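Local structure of penicillin binding protein 2X (Streptococcus thermophilus, 5U47) at residues Met366-Trp371 / Val401-Ser406. The protein probably acts as a transpeptidase of the cell-division machinery, cross-linking peptidoglycan strands in the septal wall, and is a target of beta-lactam antibiotics. The protein carries 1 engineered substitution. Numbering follows the deposited sequence.
Sequences MGDKVW and VNIAQS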
loop_
_atom_site.group_PDB
_atom_site.type_symbol
_atom_site.label_atom_id
_atom_site.label_comp_id
_atom_site.label_asym_id
_atom_site.label_seq_id
_atom_site.Cartn_x
_atom_site.Cartn_y
_atom_site.Cartn_z
ATOM N N MET A 366 19.079 -1.781 -29.240
ATOM C CA MET A 366 17.668 -2.051 -29.477
ATOM C C MET A 366 17.043 -0.781 -30.057
ATOM O O MET A 366 16.125 -0.856 -30.858
ATOM C CB MET A 366 16.955 -2.575 -28.213
ATOM C CG MET A 366 16.699 -1.592 -27.102
ATOM S SD MET A 366 15.864 -2.422 -25.707
ATOM C CE MET A 366 17.247 -3.236 -24.907
ATOM N N GLY A 367 17.582 0.378 -29.669
ATOM C CA GLY A 367 17.097 1.676 -30.160
ATOM C C GLY A 367 16.111 2.336 -29.215
ATOM O O GLY A 367 15.421 1.653 -28.432
ATOM N N ASP A 368 16.046 3.667 -29.292
ATOM C CA ASP A 368 15.159 4.476 -28.442
ATOM C C ASP A 368 13.694 4.095 -28.523
ATOM O O ASP A 368 13.035 3.970 -27.504
ATOM C CB ASP A 368 15.279 5.971 -28.782
ATOM C CG ASP A 368 16.553 6.613 -28.231
ATOM O OD1 ASP A 368 17.424 5.901 -27.675
ATOM O OD2 ASP A 368 16.672 7.851 -28.351
ATOM N N LYS A 369 13.187 3.933 -29.736
ATOM C CA LYS A 369 11.775 3.596 -29.943
ATOM C C LYS A 369 11.389 2.293 -29.230
ATOM O O LYS A 369 10.363 2.236 -28.511
ATOM C CB LYS A 369 11.492 3.498 -31.442
ATOM C CG LYS A 369 10.137 2.958 -31.836
ATOM C CD LYS A 369 10.059 2.854 -33.351
ATOM C CE LYS A 369 8.873 2.026 -33.812
ATOM N NZ LYS A 369 7.592 2.510 -33.243
ATOM N N VAL A 370 12.209 1.261 -29.432
ATOM C CA VAL A 370 11.983 -0.047 -28.817
ATOM C C VAL A 370 12.070 0.042 -27.284
ATOM O O VAL A 370 11.144 -0.373 -26.581
ATOM C CB VAL A 370 12.968 -1.106 -29.373
ATOM C CG1 VAL A 370 12.896 -2.398 -28.563
ATOM C CG2 VAL A 370 12.667 -1.394 -30.850
ATOM N N TRP A 371 13.165 0.594 -26.768
ATOM C CA TRP A 371 13.316 0.738 -25.318
ATOM C C TRP A 371 12.158 1.534 -24.701
ATOM O O TRP A 371 11.597 1.131 -23.668
ATOM C CB TRP A 371 14.673 1.356 -24.955
ATOM C CG TRP A 371 14.870 1.646 -23.469
ATOM C CD1 TRP A 371 15.262 2.830 -22.911
ATOM C CD2 TRP A 371 14.641 0.745 -22.368
ATOM N NE1 TRP A 371 15.303 2.720 -21.530
ATOM C CE2 TRP A 371 14.929 1.451 -21.178
ATOM C CE3 TRP A 371 14.219 -0.589 -22.275
ATOM C CZ2 TRP A 371 14.811 0.866 -19.914
ATOM C CZ3 TRP A 371 14.094 -1.165 -21.024
ATOM C CH2 TRP A 371 14.394 -0.442 -19.858
ATOM N N VAL A 401 18.144 11.991 -24.726
ATOM C CA VAL A 401 19.128 11.862 -23.652
ATOM C C VAL A 401 18.536 11.120 -22.443
ATOM O O VAL A 401 19.182 10.211 -21.914
ATOM C CB VAL A 401 19.690 13.235 -23.216
ATOM C CG1 VAL A 401 20.717 13.053 -22.097
ATOM C CG2 VAL A 401 20.303 13.953 -24.407
ATOM N N ASN A 402 17.324 11.490 -22.012
ATOM C CA ASN A 402 16.664 10.801 -20.899
ATOM C C ASN A 402 16.385 9.331 -21.227
ATOM O O ASN A 402 16.508 8.489 -20.359
ATOM C CB ASN A 402 15.323 11.427 -20.515
ATOM C CG ASN A 402 15.459 12.813 -19.945
ATOM O OD1 ASN A 402 15.773 13.738 -20.649
ATOM N ND2 ASN A 402 15.135 12.965 -18.663
ATOM N N ILE A 403 15.979 9.035 -22.465
ATOM C CA ILE A 403 15.692 7.646 -22.861
ATOM C C ILE A 403 16.950 6.775 -22.697
ATOM O O ILE A 403 16.861 5.652 -22.195
ATOM C CB ILE A 403 15.121 7.546 -24.284
ATOM C CG1 ILE A 403 13.741 8.209 -24.348
ATOM C CG2 ILE A 403 14.966 6.084 -24.701
ATOM C CD1 ILE A 403 13.178 8.304 -25.755
ATOM N N ALA A 404 18.116 7.299 -23.078
ATOM C CA ALA A 404 19.375 6.558 -22.895
ATOM C C ALA A 404 19.696 6.397 -21.402
ATOM O O ALA A 404 20.052 5.320 -20.943
ATOM C CB ALA A 404 20.525 7.258 -23.601
ATOM N N GLN A 405 19.585 7.484 -20.656
ATOM C CA GLN A 405 19.872 7.461 -19.219
ATOM C C GLN A 405 18.945 6.525 -18.467
ATOM O O GLN A 405 19.355 5.917 -17.489
ATOM C CB GLN A 405 19.747 8.863 -18.626
ATOM C CG GLN A 405 20.854 9.829 -19.046
ATOM C CD GLN A 405 20.565 11.264 -18.637
ATOM O OE1 GLN A 405 19.398 11.695 -18.576
ATOM N NE2 GLN A 405 21.615 12.019 -18.384
ATOM N N SER A 406 17.691 6.431 -18.917
ATOM C CA SER A 406 16.706 5.565 -18.271
ATOM C C SER A 406 17.148 4.100 -18.252
ATOM O O SER A 406 16.661 3.331 -17.409
ATOM C CB SER A 406 15.315 5.688 -18.932
ATOM O OG SER A 406 15.313 5.136 -20.238
#
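Trp-371 reaches across to Ser-406 with its indole N-H, and NE1 donates a hydrogen bond of 2.7 Å to Ser-406 OG. The bond is moderately bent, 150° at the hydrogen, and OG lies 17° out of the ring plane. Ser-406 OG passes its own hydrogen to Ile-403 O, 2.5 Å away, three residues earlier in the chain. A hydroxyl suits this place because it can accept from the indole and donate to a carbonyl at once, so a buried N-H and a buried C=O are joined through one small side chain. The same Ile-403 O sits in the indole plane at its edge, 3.3 Å from Trp-371 CD1. Next to it, Ile-403 CG2 packs 3.7 Å from Trp-371 CD1 and also meets the carboxylate end of Asp-368, 3.9 Å from OD1; one methyl thus touches two residues three apart on the facing helix.

A chi1 of 175° carries the indole of Trp-371 away from its own backbone N and across to helix 400-405. Gly-367, with positive phi, lets the chain leave helix 356-366 and serves as N-cap of the new helix. Around this pair, Glu-363 touches Trp-371 and Ile-403, while Ala-304 of helix 297-308 also meets the indole. The arrangement is a helix-helix contact within the penicillin-binding transpeptidase domain, and the Trp-371 side chain lies near, without touching, the residues of a probable SxxK active-site motif.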